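Local coordinates for uncharacterized protein (Aeromonas hydrophila J-1, PDB 6R1J) that probably acts as the AhlC component of AHL, a tripartite alpha-pore-forming toxin, and is captured here in its soluble form as a triple head mutant, at residues Gln96-Thr99 with Ala100-Thr104; Thr205-Ser208 with Gln209-Ser213; Leu246-Leu249 with Phe250-Ala254. The protein carries 3 engineered substitutions. All coordinates share one frame; numbering follows the deposited sequence.

Interaction 1: Gln96-Thr99 with Ala100-Thr104; sequences QTLT and AQTLT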
loop_
_atom_site.group_PDB
_atom_site.type_symbol
_atom_site.label_atom_id
_atom_site.label_comp_id
_atom_site.label_asym_id
_atom_site.label_seq_id
_atom_site.Cartn_x
_atom_site.Cartn_y
_atom_site.Cartn_z
ATOM N N GLN A 96 18.090 -36.622 -0.980
ATOM C CA GLN A 96 18.120 -35.729 -2.154
ATOM C C GLN A 96 16.742 -35.816 -2.832
ATOM O O GLN A 96 16.238 -34.749 -3.257
ATOM C CB GLN A 96 19.241 -36.098 -3.106
ATOM C CG GLN A 96 19.504 -35.040 -4.160
ATOM C CD GLN A 96 20.840 -35.203 -4.833
ATOM O OE1 GLN A 96 21.471 -36.246 -4.736
ATOM N NE2 GLN A 96 21.296 -34.160 -5.507
ATOM N N THR A 97 16.130 -37.003 -2.823
ATOM C CA THR A 97 14.828 -37.269 -3.492
ATOM C C THR A 97 13.710 -36.587 -2.711
ATOM O O THR A 97 12.948 -35.822 -3.352
ATOM C CB THR A 97 14.619 -38.772 -3.751
ATOM O OG1 THR A 97 15.599 -39.081 -4.745
ATOM C CG2 THR A 97 13.243 -39.117 -4.269
ATOM N N LEU A 98 13.648 -36.796 -1.388
ATOM C CA LEU A 98 12.602 -36.225 -0.510
ATOM C C LEU A 98 12.669 -34.689 -0.561
ATOM O O LEU A 98 11.604 -34.006 -0.543
ATOM C CB LEU A 98 12.810 -36.744 0.913
ATOM C CG LEU A 98 11.714 -36.354 1.910
ATOM C CD1 LEU A 98 10.375 -36.988 1.555
ATOM C CD2 LEU A 98 12.098 -36.724 3.330
ATOM N N THR A 99 13.874 -34.139 -0.642
ATOM C CA THR A 99 14.067 -32.676 -0.730
ATOM C C THR A 99 13.494 -32.179 -2.067
ATOM O O THR A 99 12.703 -31.217 -2.045
ATOM C CB THR A 99 15.534 -32.310 -0.538
ATOM O OG1 THR A 99 15.977 -32.886 0.698
ATOM C CG2 THR A 99 15.718 -30.810 -0.526
ATOM N N ALA A 100 13.888 -32.776 -3.190
ATOM C CA ALA A 100 13.387 -32.422 -4.545
ATOM C C ALA A 100 11.842 -32.508 -4.576
ATOM O O ALA A 100 11.176 -31.590 -5.120
ATOM C CB ALA A 100 14.037 -33.326 -5.587
ATOM N N GLN A 101 11.274 -33.561 -4.007
ATOM C CA GLN A 101 9.803 -33.773 -3.920
ATOM C C GLN A 101 9.158 -32.667 -3.100
ATOM O O GLN A 101 8.084 -32.132 -3.501
ATOM C CB GLN A 101 9.504 -35.126 -3.276
ATOM C CG GLN A 101 9.907 -36.266 -4.190
ATOM C CD GLN A 101 9.671 -37.634 -3.598
ATOM O OE1 GLN A 101 9.472 -37.803 -2.389
ATOM N NE2 GLN A 101 9.699 -38.625 -4.478
ATOM N N THR A 102 9.767 -32.344 -1.962
ATOM C CA THR A 102 9.256 -31.289 -1.085
ATOM C C THR A 102 9.294 -29.965 -1.847
ATOM O O THR A 102 8.326 -29.200 -1.722
ATOM C CB THR A 102 10.052 -31.188 0.220
ATOM O OG1 THR A 102 10.031 -32.479 0.831
ATOM C CG2 THR A 102 9.470 -30.154 1.156
ATOM N N LEU A 103 10.361 -29.709 -2.602
ATOM C CA LEU A 103 10.470 -28.431 -3.324
ATOM C C LEU A 103 9.371 -28.403 -4.398
ATOM O O LEU A 103 8.717 -27.372 -4.557
ATOM C CB LEU A 103 11.853 -28.323 -3.945
ATOM C CG LEU A 103 12.121 -27.048 -4.736
ATOM C CD1 LEU A 103 11.953 -25.812 -3.880
ATOM C CD2 LEU A 103 13.497 -27.076 -5.370
ATOM N N THR A 104 9.219 -29.486 -5.150
ATOM C CA THR A 104 8.207 -29.570 -6.243
ATOM C C THR A 104 6.811 -29.305 -5.667
ATOM O O THR A 104 6.144 -28.430 -6.201
ATOM C CB THR A 104 8.273 -30.919 -6.979
ATOM O OG1 THR A 104 9.543 -30.958 -7.610
ATOM C CG2 THR A 104 7.198 -31.072 -8.032
#
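Gln101 lays its chain over the carbonyl of Thr97, one turn back on the long helix 78-157, so this is an i to i+4 contact within a single alpha helix. CG of Gln101 comes within 3.2 Å of Thr97 O, the same oxygen that accepts Gln101 N at 2.9 Å almost in line with its C=O bond. With CG beside its own backbone N (chi1 -69°) the chain leans back toward Thr97, and its extended course beyond CG carries the amide out to that residue, where Gln101 NE2 lies 3.6 Å from Thr97 CG2. It is thus the methyl of Thr97 that faces this amide, while OG1 turns back to Ala93 O. At the other end of the amide, Gln101 OE1 makes a looser approach, 4.1 Å, to Leu98 CD1, the two side chains crossing at about a right angle.

Ala100 N and Leu103 N continue the backbone bonding, to Gln96 O and Thr99 O. Thr99 and Thr102 are buried against Met51 of helix 28-70, and Thr99 also meets Ile225 of helix 163-236, which places this turn against two other helices of the bundle. With OG1 beside its own backbone N (chi1 -55°), Thr102 can direct both donors at one acceptor. Leu98 O receives Thr102 N at 2.9 Å and Thr102 OG1 at 2.6 Å, from opposite faces of its carbonyl plane.

Interaction 2: Thr205-Ser208 with Gln209-Ser213; sequences TAFS and QQFGS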
loop_
_atom_site.group_PDB
_atom_site.type_symbol
_atom_site.label_atom_id
_atom_site.label_comp_id
_atom_site.label_asym_id
_atom_site.label_seq_id
_atom_site.Cartn_x
_atom_site.Cartn_y
_atom_site.Cartn_z
ATOM N N THR A 205 -0.830 -12.373 -0.098
ATOM C CA THR A 205 0.527 -11.953 -0.541
ATOM C C THR A 205 1.518 -12.300 0.589
ATOM O O THR A 205 2.619 -12.755 0.298
ATOM C CB THR A 205 0.579 -10.456 -0.888
ATOM O OG1 THR A 205 -0.352 -10.248 -1.950
ATOM C CG2 THR A 205 1.966 -9.999 -1.308
ATOM N N ALA A 206 1.118 -12.090 1.833
ATOM C CA ALA A 206 2.007 -12.338 2.990
ATOM C C ALA A 206 2.248 -13.843 3.074
ATOM O O ALA A 206 3.376 -14.279 3.305
ATOM C CB ALA A 206 1.401 -11.754 4.225
ATOM N N PHE A 207 1.216 -14.644 2.846
ATOM C CA PHE A 207 1.335 -16.123 2.909
ATOM C C PHE A 207 2.344 -16.583 1.873
ATOM O O PHE A 207 3.257 -17.347 2.149
ATOM C CB PHE A 207 -0.018 -16.806 2.727
ATOM C CG PHE A 207 0.068 -18.303 2.853
ATOM C CD1 PHE A 207 0.568 -19.071 1.821
ATOM C CD2 PHE A 207 -0.312 -18.929 4.032
ATOM C CE1 PHE A 207 0.678 -20.452 1.954
ATOM C CE2 PHE A 207 -0.225 -20.306 4.151
ATOM C CZ PHE A 207 0.275 -21.063 3.115
ATOM N N SER A 208 2.197 -16.075 0.672
ATOM C CA SER A 208 3.082 -16.364 -0.470
ATOM C C SER A 208 4.531 -15.861 -0.234
ATOM O O SER A 208 5.441 -16.544 -0.662
ATOM C CB SER A 208 2.465 -15.769 -1.706
ATOM O OG SER A 208 3.305 -16.013 -2.818
ATOM N N GLN A 209 4.734 -14.694 0.370
ATOM C CA GLN A 209 6.103 -14.219 0.733
ATOM C C GLN A 209 6.732 -15.237 1.718
ATOM O O GLN A 209 7.843 -15.656 1.475
ATOM C CB GLN A 209 6.022 -12.783 1.270
ATOM C CG GLN A 209 7.371 -12.119 1.614
ATOM C CD GLN A 209 7.866 -12.493 3.004
ATOM O OE1 GLN A 209 7.103 -12.598 3.961
ATOM N NE2 GLN A 209 9.156 -12.759 3.109
ATOM N N GLN A 210 6.048 -15.620 2.790
ATOM C CA GLN A 210 6.551 -16.621 3.766
ATOM C C GLN A 210 6.755 -17.963 3.063
ATOM O O GLN A 210 7.802 -18.632 3.275
ATOM C CB GLN A 210 5.588 -16.728 4.939
ATOM C CG GLN A 210 5.455 -15.430 5.715
ATOM C CD GLN A 210 6.661 -15.137 6.584
ATOM O OE1 GLN A 210 7.397 -16.056 6.948
ATOM N NE2 GLN A 210 6.847 -13.859 6.893
ATOM N N PHE A 211 5.827 -18.363 2.197
ATOM C CA PHE A 211 5.976 -19.630 1.445
ATOM C C PHE A 211 7.257 -19.525 0.610
ATOM O O PHE A 211 8.019 -20.503 0.468
ATOM C CB PHE A 211 4.757 -19.880 0.544
ATOM C CG PHE A 211 4.448 -21.315 0.211
ATOM C CD1 PHE A 211 5.343 -22.348 0.444
ATOM C CD2 PHE A 211 3.228 -21.634 -0.372
ATOM C CE1 PHE A 211 5.000 -23.676 0.189
ATOM C CE2 PHE A 211 2.918 -22.949 -0.708
ATOM C CZ PHE A 211 3.795 -23.970 -0.419
ATOM N N GLY A 212 7.467 -18.376 -0.040
ATOM C CA GLY A 212 8.677 -18.171 -0.866
ATOM C C GLY A 212 9.954 -18.343 -0.024
ATOM O O GLY A 212 10.959 -18.868 -0.536
ATOM N N SER A 213 9.960 -17.853 1.215
ATOM C CA SER A 213 11.144 -17.984 2.105
ATOM C C SER A 213 11.362 -19.471 2.393
ATOM O O SER A 213 12.511 -19.934 2.377
ATOM C CB SER A 213 10.975 -17.186 3.350
ATOM O OG SER A 213 11.034 -15.811 3.031
#
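Phe207 O and Ser208 O accept the amides of Phe211 and Gly212, N to O being 2.8 Å in the bond from Phe211 N to Phe207 O and equally 2.8 Å in that from Gly212 N to Ser208 O. Gln209 N bonds to Thr205 O, and Gln210 N meets Ala206 O at 3.0 Å with a nearly straight N-H (176°). Unbroken i to i+4 bonding thus runs through this part of helix 163-236.

Two polar side chains tie the turn to its neighbours: Ser208 OG bonds to Asn110 OD1 of helix 78-157, and the buried Gln210 places OE1 on Asn12 ND2 of helix 5-21. Before it reaches out, the Gln210 chain bends at chi2, and its CG packs 3.4 Å from Ala206 O.

Phe207 and Phe211 form the apolar side. Being one turn apart and both with CG anti to the backbone N, they lie alongside each other and point the same way, but their rings stand almost perpendicular (planes at 87°), the second torsions differing widely. CE1 of Phe207 touches CD2 of Phe211 at 3.6 Å, and this carbon of Phe211 sits at the edge of the Phe207 ring, close to its plane; the centroids are 5.8 Å apart. Val40 of helix 28-70 and Met13 of helix 5-21 pack against both rings. Ala206, meanwhile, packs on Gln195 of a second subunit. An i, i+4 aromatic pair buried between helices in this way belongs to the hydrophobic core of an elongated helical bundle.

Interaction 3: Leu246-Leu249 with Phe250-Ala254; sequences LARL and FFTAA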
loop_
_atom_site.group_PDB
_atom_site.type_symbol
_atom_site.label_atom_id
_atom_site.label_comp_id
_atom_site.label_asym_id
_atom_site.label_seq_id
_atom_site.Cartn_x
_atom_site.Cartn_y
_atom_site.Cartn_z
ATOM N N LEU A 246 44.036 -36.780 -1.716
ATOM C CA LEU A 246 42.868 -36.323 -2.522
ATOM C C LEU A 246 41.603 -36.741 -1.795
ATOM O O LEU A 246 40.709 -35.913 -1.645
ATOM C CB LEU A 246 42.886 -36.876 -3.948
ATOM C CG LEU A 246 43.628 -35.995 -4.949
ATOM C CD1 LEU A 246 43.599 -36.633 -6.327
ATOM C CD2 LEU A 246 43.039 -34.584 -4.990
ATOM N N ALA A 247 41.567 -37.974 -1.325
ATOM C CA ALA A 247 40.439 -38.464 -0.537
ATOM C C ALA A 247 40.263 -37.491 0.641
ATOM O O ALA A 247 39.131 -37.105 0.891
ATOM C CB ALA A 247 40.685 -39.883 -0.125
ATOM N N ARG A 248 41.355 -37.022 1.257
ATOM C CA ARG A 248 41.308 -36.131 2.443
ATOM C C ARG A 248 40.727 -34.776 2.012
ATOM O O ARG A 248 39.925 -34.202 2.762
ATOM C CB ARG A 248 42.708 -36.050 3.064
ATOM C CG ARG A 248 42.824 -35.210 4.326
ATOM C CD ARG A 248 44.209 -35.347 4.977
ATOM N NE ARG A 248 44.384 -36.756 5.295
ATOM C CZ ARG A 248 43.877 -37.338 6.377
ATOM N NH1 ARG A 248 43.201 -36.616 7.258
ATOM N NH2 ARG A 248 44.053 -38.632 6.580
ATOM N N LEU A 249 41.114 -34.274 0.841
ATOM C CA LEU A 249 40.612 -32.981 0.309
ATOM C C LEU A 249 39.095 -33.039 0.131
ATOM O O LEU A 249 38.422 -32.130 0.653
ATOM C CB LEU A 249 41.287 -32.649 -1.016
ATOM C CG LEU A 249 40.896 -31.307 -1.634
ATOM C CD1 LEU A 249 41.651 -30.167 -0.960
ATOM C CD2 LEU A 249 41.160 -31.319 -3.129
ATOM N N PHE A 250 38.579 -34.079 -0.531
ATOM C CA PHE A 250 37.139 -34.215 -0.847
ATOM C C PHE A 250 36.360 -34.565 0.418
ATOM O O PHE A 250 35.214 -34.109 0.539
ATOM C CB PHE A 250 36.955 -35.147 -2.046
ATOM C CG PHE A 250 37.480 -34.499 -3.310
ATOM C CD1 PHE A 250 36.878 -33.348 -3.801
ATOM C CD2 PHE A 250 38.563 -35.015 -3.999
ATOM C CE1 PHE A 250 37.357 -32.713 -4.940
ATOM C CE2 PHE A 250 39.048 -34.372 -5.131
ATOM C CZ PHE A 250 38.451 -33.220 -5.595
ATOM N N PHE A 251 36.947 -35.308 1.360
ATOM C CA PHE A 251 36.230 -35.564 2.621
ATOM C C PHE A 251 36.083 -34.226 3.349
ATOM O O PHE A 251 35.023 -34.025 3.909
ATOM C CB PHE A 251 36.895 -36.640 3.481
ATOM C CG PHE A 251 36.719 -38.053 2.981
ATOM C CD1 PHE A 251 35.533 -38.471 2.393
ATOM C CD2 PHE A 251 37.732 -38.992 3.149
ATOM C CE1 PHE A 251 35.370 -39.786 1.986
ATOM C CE2 PHE A 251 37.560 -40.304 2.736
ATOM C CZ PHE A 251 36.374 -40.701 2.182
ATOM N N THR A 252 37.124 -33.400 3.374
ATOM C CA THR A 252 37.130 -32.110 4.097
ATOM C C THR A 252 36.066 -31.190 3.455
ATOM O O THR A 252 35.274 -30.567 4.214
ATOM C CB THR A 252 38.540 -31.521 4.141
ATOM O OG1 THR A 252 39.396 -32.470 4.793
ATOM C CG2 THR A 252 38.578 -30.196 4.865
ATOM N N ALA A 253 36.021 -31.122 2.108
ATOM C CA ALA A 253 35.015 -30.341 1.353
ATOM C C ALA A 253 33.635 -30.882 1.685
ATOM O O ALA A 253 32.737 -30.050 2.009
ATOM C CB ALA A 253 35.299 -30.373 -0.152
ATOM N N ALA A 254 33.430 -32.207 1.633
ATOM C CA ALA A 254 32.122 -32.819 1.951
ATOM C C ALA A 254 31.697 -32.428 3.376
ATOM O O ALA A 254 30.486 -32.179 3.637
ATOM C CB ALA A 254 32.182 -34.289 1.856
#
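Helix 244-264, the last of the chain, buries its opening turns here, with an aromatic residue, Phe250, set against two leucines. The CD2 methyl of Leu249 stands over one face of the Phe250 ring, 4.3 Å from its centroid and displaced toward the rim, a CH-pi contact between neighbours in sequence. Leu246, one turn earlier, lies side by side with Phe250 and brings its CD2 to 4.0 Å from CE2 of the ring. As CG of Phe250 is set beside its own backbone N (chi1 -69°), the ring leans back along the helix, and its CD2 comes within 3.3 Å of Leu246 O, the acceptor of Phe250 N.

Phe251 repeats this backward lean over Ala247: its CG is 3.3 Å from Ala247 O, and Phe251 CE2 lies 4.3 Å from Ala247 CB, a loose apolar contact. Its ring also meets that of Phe84 at a steep angle. Next along, Thr252 uses both its donors on Arg248 O, N at 3.0 Å and OG1 at 2.7 Å, arriving from opposite faces of the carbonyl plane. The guanidinium of Arg248 points elsewhere, giving NH1 to Leu70 O and NH2 to Asn72 O. Phe250 further packs on Thr156 of a second subunit, as does Leu249. Such overlap belongs to a short terminal helix buried in a helical bundle, packed against helices 28-70, 78-157 and 163-236 and against a second subunit.

How the interactions relate
All three contacts are single-helix i to i+4 overlaps, each on a different helix of one elongated bundle. Interaction 1 on helix 78-157 and interaction 2 on helix 163-236 have centres 19 Å apart, with nearest atoms about 7 Å apart. Interaction 3 lies farther off, its centre 26 Å from that of interaction 1 and 38 Å from that of interaction 2. Helix 28-70 packs against all three, while interactions 2 and 3 also touch the second subunit. Thr99 and Phe207 each have a bound sodium ion about 9 Å from the side chain, so neither residue is a metal ligand; Thr224 and Asp264, which belong to a sodium site, lie on the helices carrying interactions 2 and 3.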